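Local coordinates for glucose import ATP-binding protein GlcV (Sulfolobus solfataricus, PDB 1OXX) that powers glucose uptake as the ATP-hydrolysing subunit of the GlcSTUV ABC transporter, at residues Asp227-Pro232 with Gly275-Asp280; Ile241-Glu246 with Phe325-His330; Gly249-Glu254 with Asp270-Gly275; Arg262-Val267 with Ile294-Gly299. The protein carries 1 engineered substitution. All blocks are in the same frame, centred on the assembly; numbering follows the deposited sequence.

Interaction 1 of 4, residues Asp227-Pro232 with Gly275-Asp280; sequences DLYDNP and GIRPED
Tyr229 holds CG anti to its backbone N (chi1 -164°), while Arg277 sends CG anti to its own carbonyl carbon and then runs extended from CG to NE, and the two flat groups stack. Arg277 NE sits over the centre of the phenol ring, 3.4 Å above its plane, and Arg277 CZ lies 3.9 Å from the centroid of the Tyr229 ring, a cation-pi contact with the planes 15° apart. The same guanidinium grips the tyrosine backbone side-on: NH2 bonds Tyr229 O at 2.8 Å on a lone pair, and NE reaches it by a longer, more bent bond of 3.3 Å. Here the last turn of helix 225-230, in the ABC-ATPase part of the chain, meets the loop and short 3-10 segment that follow strand 271-276, and Arg277 NH1 goes on to the carbonyls of Ala238 and Glu243. Beyond the stack the phenol meets Glu279 tip to tip, OH donating to OE2 at 2.6 Å on the syn side of a nearly coplanar carboxylate. An alanine at Tyr229 would probably leave one guanidinium face without its ring and Glu279 OE2 without its phenol donor. A water bridges Tyr229 OH and Glu279 OE1.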
loop_
_atom_site.group_PDB
_atom_site.type_symbol
_atom_site.label_atom_id
_atom_site.label_comp_id
_atom_site.label_asym_id
_atom_site.label_seq_id
_atom_site.Cartn_x
_atom_site.Cartn_y
_atom_site.Cartn_z
ATOM N N ASP A 227 -6.424 0.535 -11.714
ATOM C CA ASP A 227 -7.304 1.645 -12.043
ATOM C C ASP A 227 -6.859 2.911 -11.320
ATOM O O ASP A 227 -6.871 3.997 -11.903
ATOM C CB ASP A 227 -8.757 1.261 -11.746
ATOM C CG ASP A 227 -9.282 0.227 -12.729
ATOM O OD1 ASP A 227 -8.744 0.158 -13.860
ATOM O OD2 ASP A 227 -10.210 -0.568 -12.464
ATOM N N LEU A 228 -6.438 2.792 -10.066
ATOM C CA LEU A 228 -5.869 3.943 -9.380
ATOM C C LEU A 228 -4.581 4.366 -10.060
ATOM O O LEU A 228 -4.276 5.562 -10.125
ATOM C CB LEU A 228 -5.582 3.661 -7.901
ATOM C CG LEU A 228 -6.757 3.973 -6.964
ATOM C CD1 LEU A 228 -7.913 3.079 -7.292
ATOM C CD2 LEU A 228 -6.353 3.835 -5.507
ATOM N N TYR A 229 -3.804 3.393 -10.536
ATOM C CA TYR A 229 -2.528 3.686 -11.177
ATOM C C TYR A 229 -2.691 4.479 -12.479
ATOM O O TYR A 229 -1.983 5.468 -12.724
ATOM C CB TYR A 229 -1.815 2.370 -11.479
ATOM C CG TYR A 229 -0.337 2.501 -11.799
ATOM C CD1 TYR A 229 0.582 2.694 -10.800
ATOM C CD2 TYR A 229 0.127 2.410 -13.096
ATOM C CE1 TYR A 229 1.926 2.780 -11.073
ATOM C CE2 TYR A 229 1.469 2.516 -13.383
ATOM C CZ TYR A 229 2.363 2.701 -12.367
ATOM O OH TYR A 229 3.719 2.787 -12.590
ATOM N N ASP A 230 -3.622 4.043 -13.321
ATOM C CA ASP A 230 -3.808 4.660 -14.623
ATOM C C ASP A 230 -4.838 5.786 -14.621
ATOM O O ASP A 230 -4.742 6.708 -15.441
ATOM C CB ASP A 230 -4.219 3.606 -15.647
ATOM C CG ASP A 230 -3.086 2.688 -16.025
ATOM O OD1 ASP A 230 -1.896 3.066 -15.865
ATOM O OD2 ASP A 230 -3.314 1.547 -16.494
ATOM N N ASN A 231 -5.796 5.734 -13.701
ATOM C CA ASN A 231 -6.854 6.746 -13.622
ATOM C C ASN A 231 -6.989 7.341 -12.216
ATOM O O ASN A 231 -8.057 7.294 -11.601
ATOM C CB ASN A 231 -8.171 6.141 -14.100
ATOM C CG ASN A 231 -8.082 5.641 -15.520
ATOM O OD1 ASN A 231 -7.851 6.421 -16.443
ATOM N ND2 ASN A 231 -8.228 4.334 -15.701
ATOM N N PRO A 232 -5.915 7.916 -11.707
ATOM C CA PRO A 232 -5.984 8.511 -10.367
ATOM C C PRO A 232 -6.850 9.760 -10.367
ATOM O O PRO A 232 -6.813 10.541 -11.318
ATOM C CB PRO A 232 -4.537 8.876 -10.060
ATOM C CG PRO A 232 -3.884 9.021 -11.421
ATOM C CD PRO A 232 -4.582 8.030 -12.311
ATOM N N GLY A 275 0.700 14.939 -14.952
ATOM C CA GLY A 275 1.294 13.763 -14.357
ATOM C C GLY A 275 1.746 12.830 -15.457
ATOM O O GLY A 275 0.955 12.456 -16.327
ATOM N N ILE A 276 3.029 12.472 -15.447
ATOM C CA ILE A 276 3.550 11.507 -16.422
ATOM C C ILE A 276 4.524 10.579 -15.703
ATOM O O ILE A 276 5.521 11.005 -15.105
ATOM C CB ILE A 276 4.163 12.210 -17.690
ATOM C CG1 ILE A 276 4.466 11.188 -18.799
ATOM C CG2 ILE A 276 5.389 13.048 -17.361
ATOM C CD1 ILE A 276 3.230 10.727 -19.583
ATOM N N ARG A 277 4.190 9.296 -15.697
ATOM C CA ARG A 277 5.030 8.328 -15.007
ATOM C C ARG A 277 6.338 8.097 -15.770
ATOM O O ARG A 277 6.390 8.226 -16.999
ATOM C CB ARG A 277 4.261 7.032 -14.795
ATOM C CG ARG A 277 3.058 7.182 -13.889
ATOM C CD ARG A 277 2.546 5.835 -13.343
ATOM N NE ARG A 277 1.264 6.006 -12.679
ATOM C CZ ARG A 277 1.101 6.474 -11.447
ATOM N NH1 ARG A 277 2.149 6.772 -10.683
ATOM N NH2 ARG A 277 -0.125 6.597 -10.948
ATOM N N PRO A 278 7.412 7.752 -15.062
ATOM C CA PRO A 278 8.722 7.575 -15.721
ATOM C C PRO A 278 8.720 6.549 -16.847
ATOM O O PRO A 278 9.438 6.729 -17.816
ATOM C CB PRO A 278 9.638 7.168 -14.578
ATOM C CG PRO A 278 8.719 6.655 -13.543
ATOM C CD PRO A 278 7.509 7.539 -13.610
ATOM N N GLU A 279 7.936 5.479 -16.743
ATOM C CA GLU A 279 7.882 4.488 -17.802
ATOM C C GLU A 279 7.206 5.019 -19.063
ATOM O O GLU A 279 7.304 4.405 -20.116
ATOM C CB GLU A 279 7.169 3.231 -17.328
ATOM C CG GLU A 279 5.689 3.418 -17.008
ATOM C CD GLU A 279 5.398 3.660 -15.538
ATOM O OE1 GLU A 279 6.273 4.187 -14.826
ATOM O OE2 GLU A 279 4.252 3.335 -15.101
ATOM N N ASP A 280 6.543 6.161 -18.938
ATOM C CA ASP A 280 5.804 6.757 -20.047
ATOM C C ASP A 280 6.535 7.925 -20.671
ATOM O O ASP A 280 5.926 8.746 -21.364
ATOM C CB ASP A 280 4.408 7.160 -19.594
ATOM C CG ASP A 280 3.603 5.977 -19.110
ATOM O OD1 ASP A 280 3.704 4.886 -19.734
ATOM O OD2 ASP A 280 2.880 6.081 -18.096
HETATM O O HOH W 1 6.343 4.533 -12.108
HETATM O O HOH W 2 -0.127 5.141 -15.295
#

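Interaction 2 of 4, residues Ile241-Glu246 with Phe325-His330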
loop_
_atom_site.group_PDB
_atom_site.type_symbol
_atom_site.label_atom_id
_atom_site.label_comp_id
_atom_site.label_asym_id
_atom_site.label_seq_id
_atom_site.Cartn_x
_atom_site.Cartn_y
_atom_site.Cartn_z
ATOM N N ILE A 241 0.249 5.771 -5.393
ATOM C CA ILE A 241 0.183 4.439 -5.971
ATOM C C ILE A 241 1.415 4.068 -6.800
ATOM O O ILE A 241 1.574 2.912 -7.157
ATOM C CB ILE A 241 -1.137 4.282 -6.778
ATOM C CG1 ILE A 241 -1.398 2.821 -7.182
ATOM C CG2 ILE A 241 -1.117 5.167 -7.986
ATOM C CD1 ILE A 241 -1.940 1.961 -6.071
ATOM N N GLY A 242 2.278 5.045 -7.093
ATOM C CA GLY A 242 3.490 4.786 -7.857
ATOM C C GLY A 242 4.245 6.050 -8.212
ATOM O O GLY A 242 3.717 7.155 -8.080
ATOM N N GLU A 243 5.469 5.884 -8.699
ATOM C CA GLU A 243 6.277 7.020 -9.112
ATOM C C GLU A 243 5.617 7.788 -10.231
ATOM O O GLU A 243 5.038 7.213 -11.159
ATOM C CB GLU A 243 7.662 6.566 -9.587
ATOM C CG GLU A 243 8.500 5.944 -8.494
ATOM C CD GLU A 243 9.977 5.919 -8.831
ATOM O OE1 GLU A 243 10.306 5.668 -10.006
ATOM O OE2 GLU A 243 10.798 6.149 -7.916
ATOM N N ILE A 244 5.711 9.104 -10.134
ATOM C CA ILE A 244 5.183 9.964 -11.175
ATOM C C ILE A 244 5.878 11.321 -11.159
ATOM O O ILE A 244 6.273 11.820 -10.100
ATOM C CB ILE A 244 3.644 10.144 -11.025
ATOM C CG1 ILE A 244 3.061 10.765 -12.293
ATOM C CG2 ILE A 244 3.316 10.977 -9.804
ATOM C CD1 ILE A 244 1.555 10.589 -12.442
ATOM N N ASN A 245 6.061 11.883 -12.353
ATOM C CA ASN A 245 6.511 13.243 -12.521
ATOM C C ASN A 245 5.315 14.185 -12.462
ATOM O O ASN A 245 4.315 13.971 -13.152
ATOM C CB ASN A 245 7.185 13.396 -13.882
ATOM C CG ASN A 245 8.437 12.574 -13.995
ATOM O OD1 ASN A 245 9.455 12.913 -13.394
ATOM N ND2 ASN A 245 8.384 11.493 -14.778
ATOM N N GLU A 246 5.432 15.226 -11.653
ATOM C CA GLU A 246 4.389 16.245 -11.516
ATOM C C GLU A 246 4.930 17.562 -12.039
ATOM O O GLU A 246 5.953 18.056 -11.541
ATOM C CB GLU A 246 4.000 16.409 -10.046
ATOM C CG GLU A 246 3.650 15.119 -9.332
ATOM C CD GLU A 246 3.359 15.310 -7.855
ATOM O OE1 GLU A 246 3.080 16.461 -7.418
ATOM O OE2 GLU A 246 3.400 14.290 -7.131
ATOM N N PHE A 325 11.879 12.814 -14.699
ATOM C CA PHE A 325 12.835 11.718 -14.685
ATOM C C PHE A 325 12.267 10.482 -15.349
ATOM O O PHE A 325 11.039 10.262 -15.419
ATOM C CB PHE A 325 13.355 11.385 -13.277
ATOM C CG PHE A 325 12.323 10.813 -12.353
ATOM C CD1 PHE A 325 12.126 9.451 -12.266
ATOM C CD2 PHE A 325 11.540 11.647 -11.582
ATOM C CE1 PHE A 325 11.150 8.936 -11.416
ATOM C CE2 PHE A 325 10.571 11.138 -10.742
ATOM C CZ PHE A 325 10.388 9.779 -10.658
ATOM N N THR A 326 13.182 9.681 -15.867
ATOM C CA THR A 326 12.847 8.428 -16.496
ATOM C C THR A 326 14.041 7.487 -16.317
ATOM O O THR A 326 15.119 7.916 -15.895
ATOM C CB THR A 326 12.526 8.640 -17.981
ATOM O OG1 THR A 326 11.996 7.429 -18.526
ATOM C CG2 THR A 326 13.782 8.891 -18.779
ATOM N N TYR A 327 13.857 6.204 -16.605
ATOM C CA TYR A 327 14.913 5.209 -16.421
ATOM C C TYR A 327 15.386 4.670 -17.755
ATOM O O TYR A 327 14.595 4.430 -18.659
ATOM C CB TYR A 327 14.454 4.051 -15.534
ATOM C CG TYR A 327 14.060 4.468 -14.164
ATOM C CD1 TYR A 327 12.723 4.684 -13.836
ATOM C CD2 TYR A 327 15.019 4.667 -13.181
ATOM C CE1 TYR A 327 12.373 5.086 -12.583
ATOM C CE2 TYR A 327 14.675 5.092 -11.913
ATOM C CZ TYR A 327 13.342 5.291 -11.618
ATOM O OH TYR A 327 12.982 5.697 -10.352
ATOM N N SER A 328 16.690 4.444 -17.867
ATOM C CA SER A 328 17.257 3.989 -19.129
ATOM C C SER A 328 18.424 3.023 -18.985
ATOM O O SER A 328 19.109 2.997 -17.956
ATOM C CB SER A 328 17.734 5.182 -19.936
ATOM O OG SER A 328 18.254 4.766 -21.187
ATOM N N ASP A 329 18.633 2.244 -20.048
ATOM C CA ASP A 329 19.743 1.309 -20.146
ATOM C C ASP A 329 21.060 2.046 -20.295
ATOM O O ASP A 329 22.070 1.578 -19.805
ATOM C CB ASP A 329 19.610 0.429 -21.398
ATOM C CG ASP A 329 18.532 -0.621 -21.284
ATOM O OD1 ASP A 329 18.319 -1.160 -20.174
ATOM O OD2 ASP A 329 17.870 -0.983 -22.282
ATOM N N HIS A 330 21.045 3.154 -21.027
ATOM C CA HIS A 330 22.263 3.928 -21.288
ATOM C C HIS A 330 22.091 5.353 -20.795
ATOM O O HIS A 330 20.979 5.908 -20.791
ATOM C CB HIS A 330 22.587 3.998 -22.798
ATOM C CG HIS A 330 23.185 2.750 -23.381
ATOM N ND1 HIS A 330 22.417 1.703 -23.845
ATOM C CD2 HIS A 330 24.473 2.403 -23.620
ATOM C CE1 HIS A 330 23.205 0.757 -24.328
ATOM N NE2 HIS A 330 24.458 1.158 -24.209
#
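Glu243 OE1 lies in plane at the edge of two aromatic rings, Phe325 and Tyr327. It comes 3.7 Å from Phe325 CE1, with the carboxylate turned 77° from that ring, whereas the phenol of Tyr327 is nearly coplanar with the carboxylate. Tyr327 OH donates to the syn lone pair of Glu243 OE1 at 2.7 Å. Asn245 ND2 lies over one face of the Phe325 ring, the amide plane 65° from it, and Arg312 makes a cation-pi contact with the same phenylalanine. CG of Phe325 sits between its backbone N and carbonyl carbon (chi1 67°), the crowded position, and Asn245 OD1 is 3.0 Å from Phe325 CD2.

The amide also binds the strand backbone at both ends. Phe325 N donates to Asn245 OD1 at 2.8 Å, nearly straight but from above the carbonyl plane, and Asn245 ND2 donates to Phe325 O at 3.0 Å in plane, on a lone pair. ND2 has a second acceptor in Ile276 O. An alanine at Asn245 would probably leave Phe325 N and O without these amide partners and let the end of strand 324-328 shift. One side chain thus reads the backbone N and O of a single residue as a neighbouring strand would, joining strand 245-252 of one antiparallel sheet to the outermost strand 324-328 of another within the C-terminal domain.

Interaction 3 of 4, residues Gly249-Glu254 with Asp270-Gly275; sequences GKVTNE and DRAIIG
Arg271 folds over the backbone of the neighbouring strand: CB is 3.2 Å from Gly249 O, and CG passes the same oxygen at 3.8 Å. The chain bends at chi3 (65°), the turn about CG-CD that places NE, and the guanidinium comes back across the peptide that joins Gly249 to Lys250. Gly249 O lies over the centre of one guanidinium face, 3.9 Å above its plane. At the tip NH2 rests near the C and CA of Gly249, while NH1 packs 3.9 Å from Lys250 CB. The strongest polar partner of this side chain is Glu248, whose OE2 forms a salt bridge with NE.

Below this arm the backbones pair as antiparallel strands, 245-252 and 271-276, neighbours in a five-stranded sheet of the C-terminal domain. Gly249 and Ala272 form a hydrogen-bonded pair: each N donates to the other's O at 2.9 Å. Lys250 and Arg271 make the adjoining non-hydrogen-bonded pair, with both side chains on one face and Ala272 on the other. Val251 N then donates to Asp270 O, just before the second strand begins, and a water bridges that carbonyl to Val251 O.

On the face of Ala272, Val251 CG2 meets Ala272 CB at 3.9 Å. The valine is also packed against Ser266 and Val267, and Ala272 touches Val256 and Val349. Past the paired region Thr252 OG1 accepts from Glu254 N in an ST turn that leads out of the strand.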
loop_
_atom_site.group_PDB
_atom_site.type_symbol
_atom_site.label_atom_id
_atom_site.label_comp_id
_atom_site.label_asym_id
_atom_site.label_seq_id
_atom_site.Cartn_x
_atom_site.Cartn_y
_atom_site.Cartn_z
ATOM N N GLY A 249 1.911 23.751 -15.714
ATOM C CA GLY A 249 2.040 24.580 -16.891
ATOM C C GLY A 249 0.830 25.426 -17.184
ATOM O O GLY A 249 -0.161 25.417 -16.453
ATOM N N LYS A 250 0.919 26.150 -18.292
ATOM C CA LYS A 250 -0.135 27.036 -18.730
ATOM C C LYS A 250 -0.995 26.368 -19.792
ATOM O O LYS A 250 -0.484 25.805 -20.755
ATOM C CB LYS A 250 0.471 28.318 -19.303
ATOM C CG LYS A 250 -0.566 29.343 -19.736
ATOM C CD LYS A 250 0.055 30.567 -20.398
ATOM C CE LYS A 250 -0.999 31.647 -20.644
ATOM N NZ LYS A 250 -0.434 32.889 -21.247
ATOM N N VAL A 251 -2.307 26.461 -19.633
ATOM C CA VAL A 251 -3.220 25.907 -20.615
ATOM C C VAL A 251 -3.287 26.825 -21.838
ATOM O O VAL A 251 -3.529 28.031 -21.695
ATOM C CB VAL A 251 -4.620 25.748 -19.999
ATOM C CG1 VAL A 251 -5.678 25.518 -21.092
ATOM C CG2 VAL A 251 -4.609 24.618 -18.970
ATOM N N THR A 252 -3.042 26.267 -23.024
ATOM C CA THR A 252 -3.171 27.022 -24.282
ATOM C C THR A 252 -3.954 26.214 -25.329
ATOM O O THR A 252 -4.212 25.024 -25.146
ATOM C CB THR A 252 -1.790 27.410 -24.869
ATOM O OG1 THR A 252 -1.211 26.306 -25.579
ATOM C CG2 THR A 252 -0.794 27.716 -23.787
ATOM N N ASN A 253 -4.317 26.876 -26.428
ATOM C CA ASN A 253 -5.040 26.219 -27.518
ATOM C C ASN A 253 -4.247 25.080 -28.103
ATOM O O ASN A 253 -4.798 24.177 -28.732
ATOM C CB ASN A 253 -5.302 27.193 -28.667
ATOM C CG ASN A 253 -6.335 28.231 -28.337
ATOM O OD1 ASN A 253 -6.451 29.247 -29.030
ATOM N ND2 ASN A 253 -7.113 27.981 -27.297
ATOM N N GLU A 254 -2.937 25.142 -27.911
ATOM C CA GLU A 254 -2.038 24.174 -28.498
ATOM C C GLU A 254 -1.603 23.101 -27.504
ATOM O O GLU A 254 -0.896 22.158 -27.863
ATOM C CB GLU A 254 -0.832 24.930 -29.067
ATOM C CG GLU A 254 -1.230 26.165 -29.878
ATOM C CD GLU A 254 -2.107 25.809 -31.064
ATOM O OE1 GLU A 254 -1.723 24.888 -31.816
ATOM O OE2 GLU A 254 -3.185 26.419 -31.247
ATOM N N ASP A 270 -6.898 27.950 -15.764
ATOM C CA ASP A 270 -5.843 28.753 -16.365
ATOM C C ASP A 270 -4.540 27.974 -16.470
ATOM O O ASP A 270 -3.795 28.095 -17.446
ATOM C CB ASP A 270 -5.619 30.007 -15.520
ATOM C CG ASP A 270 -6.648 31.085 -15.801
ATOM O OD1 ASP A 270 -7.338 31.001 -16.843
ATOM O OD2 ASP A 270 -6.830 32.058 -15.041
ATOM N N ARG A 271 -4.269 27.188 -15.443
ATOM C CA ARG A 271 -3.059 26.382 -15.405
ATOM C C ARG A 271 -3.438 24.945 -15.104
ATOM O O ARG A 271 -4.555 24.661 -14.669
ATOM C CB ARG A 271 -2.106 26.928 -14.352
ATOM C CG ARG A 271 -1.709 28.375 -14.628
ATOM C CD ARG A 271 -0.684 28.916 -13.658
ATOM N NE ARG A 271 0.597 28.229 -13.748
ATOM C CZ ARG A 271 1.494 28.451 -14.691
ATOM N NH1 ARG A 271 1.246 29.337 -15.648
ATOM N NH2 ARG A 271 2.643 27.792 -14.676
ATOM N N ALA A 272 -2.502 24.037 -15.335
ATOM C CA ALA A 272 -2.761 22.615 -15.150
ATOM C C ALA A 272 -1.583 21.904 -14.543
ATOM O O ALA A 272 -0.445 22.322 -14.700
ATOM C CB ALA A 272 -3.085 21.963 -16.479
ATOM N N ILE A 273 -1.884 20.797 -13.864
ATOM C CA ILE A 273 -0.869 19.903 -13.365
ATOM C C ILE A 273 -0.831 18.710 -14.308
ATOM O O ILE A 273 -1.867 18.117 -14.610
ATOM C CB ILE A 273 -1.202 19.447 -11.958
ATOM C CG1 ILE A 273 -1.237 20.652 -11.014
ATOM C CG2 ILE A 273 -0.197 18.402 -11.490
ATOM C CD1 ILE A 273 -1.784 20.341 -9.641
ATOM N N ILE A 274 0.354 18.399 -14.800
ATOM C CA ILE A 274 0.560 17.251 -15.656
ATOM C C ILE A 274 1.207 16.162 -14.809
ATOM O O ILE A 274 2.146 16.429 -14.069
ATOM C CB ILE A 274 1.512 17.633 -16.824
ATOM C CG1 ILE A 274 0.848 18.613 -17.788
ATOM C CG2 ILE A 274 1.999 16.392 -17.569
ATOM C CD1 ILE A 274 -0.197 17.979 -18.638
ATOM N N GLY A 275 0.700 14.939 -14.952
ATOM C CA GLY A 275 1.294 13.763 -14.357
ATOM C C GLY A 275 1.746 12.830 -15.457
ATOM O O GLY A 275 0.955 12.456 -16.327
HETATM O O HOH W 3 -4.334 29.769 -19.695
#

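Interaction 4 of 4, residues Arg262-Val267 with Ile294-Gly299; sequences RFPVSV and ILVGKG
Val296 carries the close-packed part of this contact, set against the backbone of Arg262 and the ring of Phe263. Its CB lies 3.5 Å from Arg262 O and over one face of the phenyl ring, while CG1, held anti to the carbonyl carbon (chi1 -67°), approaches Phe263 CD2 at 4.1 Å. Alongside, Arg262 N donates to Val296 O at 2.8 Å, in the carbonyl plane. This is the one direct hydrogen bond between the two segments, and it brings the two backbones together beside the Val296 packing. Phe263 is also packed on Ile258 and Ile274, so the ring links this contact to other strands of its own sheet.

Further along, the packing is apolar but more exposed. Pro264 and Ile294 meet tip to tip, CG to CD1 at 3.7 Å, with Lys344 touching both. A water joins the backbones here, donating to Leu295 O at 2.8 Å and to Arg262 O at 3.0 Å. The Arg262 side chain leads away from strand 294-307 toward Glu254 and Val257.

Pro264 is the centre of an inverse gamma turn, which bends the chain just after strand 261-263. On the other side Val296 and Gly297 both face Val340, a classic beta bulge near the start of strand 294-307. The contact therefore joins two antiparallel sheets of the C-terminal domain, an outermost strand of one meeting a bulged strand of the other.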
loop_
_atom_site.group_PDB
_atom_site.type_symbol
_atom_site.label_atom_id
_atom_site.label_comp_id
_atom_site.label_asym_id
_atom_site.label_seq_id
_atom_site.Cartn_x
_atom_site.Cartn_y
_atom_site.Cartn_z
ATOM N N ARG A 262 5.307 20.918 -24.569
ATOM C CA ARG A 262 3.893 21.175 -24.772
ATOM C C ARG A 262 3.149 19.843 -24.835
ATOM O O ARG A 262 3.392 19.038 -25.744
ATOM C CB ARG A 262 3.651 21.987 -26.038
ATOM C CG ARG A 262 2.256 22.589 -26.092
ATOM C CD ARG A 262 2.110 23.658 -27.158
ATOM N NE ARG A 262 2.402 23.118 -28.478
ATOM C CZ ARG A 262 2.664 23.851 -29.538
ATOM N NH1 ARG A 262 2.684 25.178 -29.448
ATOM N NH2 ARG A 262 2.910 23.258 -30.697
ATOM N N PHE A 263 2.245 19.623 -23.877
ATOM C CA PHE A 263 1.474 18.384 -23.767
ATOM C C PHE A 263 0.110 18.598 -24.377
ATOM O O PHE A 263 -0.556 19.568 -24.052
ATOM C CB PHE A 263 1.324 17.994 -22.296
ATOM C CG PHE A 263 2.609 17.588 -21.664
ATOM C CD1 PHE A 263 3.478 18.541 -21.168
ATOM C CD2 PHE A 263 2.962 16.254 -21.582
ATOM C CE1 PHE A 263 4.684 18.156 -20.594
ATOM C CE2 PHE A 263 4.162 15.875 -20.998
ATOM C CZ PHE A 263 5.019 16.841 -20.516
ATOM N N PRO A 264 -0.290 17.705 -25.279
ATOM C CA PRO A 264 -1.550 17.860 -26.028
ATOM C C PRO A 264 -2.804 17.465 -25.271
ATOM O O PRO A 264 -3.564 16.561 -25.653
ATOM C CB PRO A 264 -1.329 16.953 -27.241
ATOM C CG PRO A 264 -0.433 15.924 -26.760
ATOM C CD PRO A 264 0.485 16.544 -25.741
ATOM N N VAL A 265 -3.030 18.175 -24.175
ATOM C CA VAL A 265 -4.186 17.963 -23.316
ATOM C C VAL A 265 -4.646 19.319 -22.820
ATOM O O VAL A 265 -3.945 20.300 -22.957
ATOM C CB VAL A 265 -3.863 17.039 -22.111
ATOM C CG1 VAL A 265 -3.552 15.625 -22.595
ATOM C CG2 VAL A 265 -2.724 17.607 -21.273
ATOM N N SER A 266 -5.840 19.367 -22.247
ATOM C CA SER A 266 -6.371 20.615 -21.728
ATOM C C SER A 266 -7.300 20.359 -20.539
ATOM O O SER A 266 -7.739 19.245 -20.301
ATOM C CB SER A 266 -7.127 21.347 -22.845
ATOM O OG SER A 266 -7.568 22.633 -22.437
ATOM N N VAL A 267 -7.530 21.416 -19.774
ATOM C CA VAL A 267 -8.501 21.441 -18.693
ATOM C C VAL A 267 -9.097 22.845 -18.746
ATOM O O VAL A 267 -8.578 23.717 -19.444
ATOM C CB VAL A 267 -7.886 21.172 -17.302
ATOM C CG1 VAL A 267 -7.522 19.706 -17.138
ATOM C CG2 VAL A 267 -6.691 22.061 -17.068
ATOM N N ILE A 294 4.791 9.987 -28.667
ATOM C CA ILE A 294 4.607 11.322 -29.250
ATOM C C ILE A 294 5.612 12.310 -28.677
ATOM O O ILE A 294 5.922 12.315 -27.466
ATOM C CB ILE A 294 3.181 11.899 -29.053
ATOM C CG1 ILE A 294 2.834 12.038 -27.569
ATOM C CG2 ILE A 294 2.160 11.094 -29.840
ATOM C CD1 ILE A 294 1.729 13.031 -27.310
ATOM N N LEU A 295 6.088 13.182 -29.548
ATOM C CA LEU A 295 6.986 14.256 -29.173
ATOM C C LEU A 295 6.271 15.345 -28.399
ATOM O O LEU A 295 5.200 15.801 -28.824
ATOM C CB LEU A 295 7.521 14.910 -30.442
ATOM C CG LEU A 295 8.857 14.453 -30.999
ATOM C CD1 LEU A 295 9.106 15.175 -32.316
ATOM C CD2 LEU A 295 9.983 14.749 -30.021
ATOM N N VAL A 296 6.837 15.749 -27.267
ATOM C CA VAL A 296 6.297 16.886 -26.536
ATOM C C VAL A 296 7.275 18.074 -26.477
ATOM O O VAL A 296 6.913 19.157 -26.047
ATOM C CB VAL A 296 5.773 16.506 -25.130
ATOM C CG1 VAL A 296 4.556 15.604 -25.255
ATOM C CG2 VAL A 296 6.853 15.873 -24.255
ATOM N N GLY A 297 8.510 17.886 -26.935
ATOM C CA GLY A 297 9.432 18.999 -27.025
ATOM C C GLY A 297 10.865 18.676 -26.692
ATOM O O GLY A 297 11.265 17.518 -26.708
ATOM N N LYS A 298 11.637 19.719 -26.428
ATOM C CA LYS A 298 13.054 19.606 -26.114
ATOM C C LYS A 298 13.288 19.732 -24.614
ATOM O O LYS A 298 12.534 20.383 -23.895
ATOM C CB LYS A 298 13.829 20.741 -26.796
ATOM C CG LYS A 298 13.707 20.807 -28.297
ATOM C CD LYS A 298 14.087 22.184 -28.816
ATOM C CE LYS A 298 15.506 22.573 -28.478
ATOM N NZ LYS A 298 15.875 23.875 -29.135
ATOM N N GLY A 299 14.382 19.148 -24.162
ATOM C CA GLY A 299 14.778 19.274 -22.777
ATOM C C GLY A 299 16.281 19.211 -22.667
ATOM O O GLY A 299 16.980 19.038 -23.651
HETATM O O HOH W 4 2.909 17.353 -28.238
#

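Interaction 1 is the most buried and ties helix 225-230 of the ATPase part to the C-terminal domain; its chemistry is cationic and aromatic. Interaction 2 lies beside it at the surface and touches it, Thr326 OG1 reaching Pro278 O. Interactions 3 and 4 are partly buried and lie farther out in the C-terminal domain. Interaction 3 is backbone pairing inside one sheet, on strand 271-276 used by interaction 1 and strand 245-252 used by interaction 2. Interactions 2 and 4 both join that sheet to the second, the former through polar side chains and the latter mainly through apolar ones.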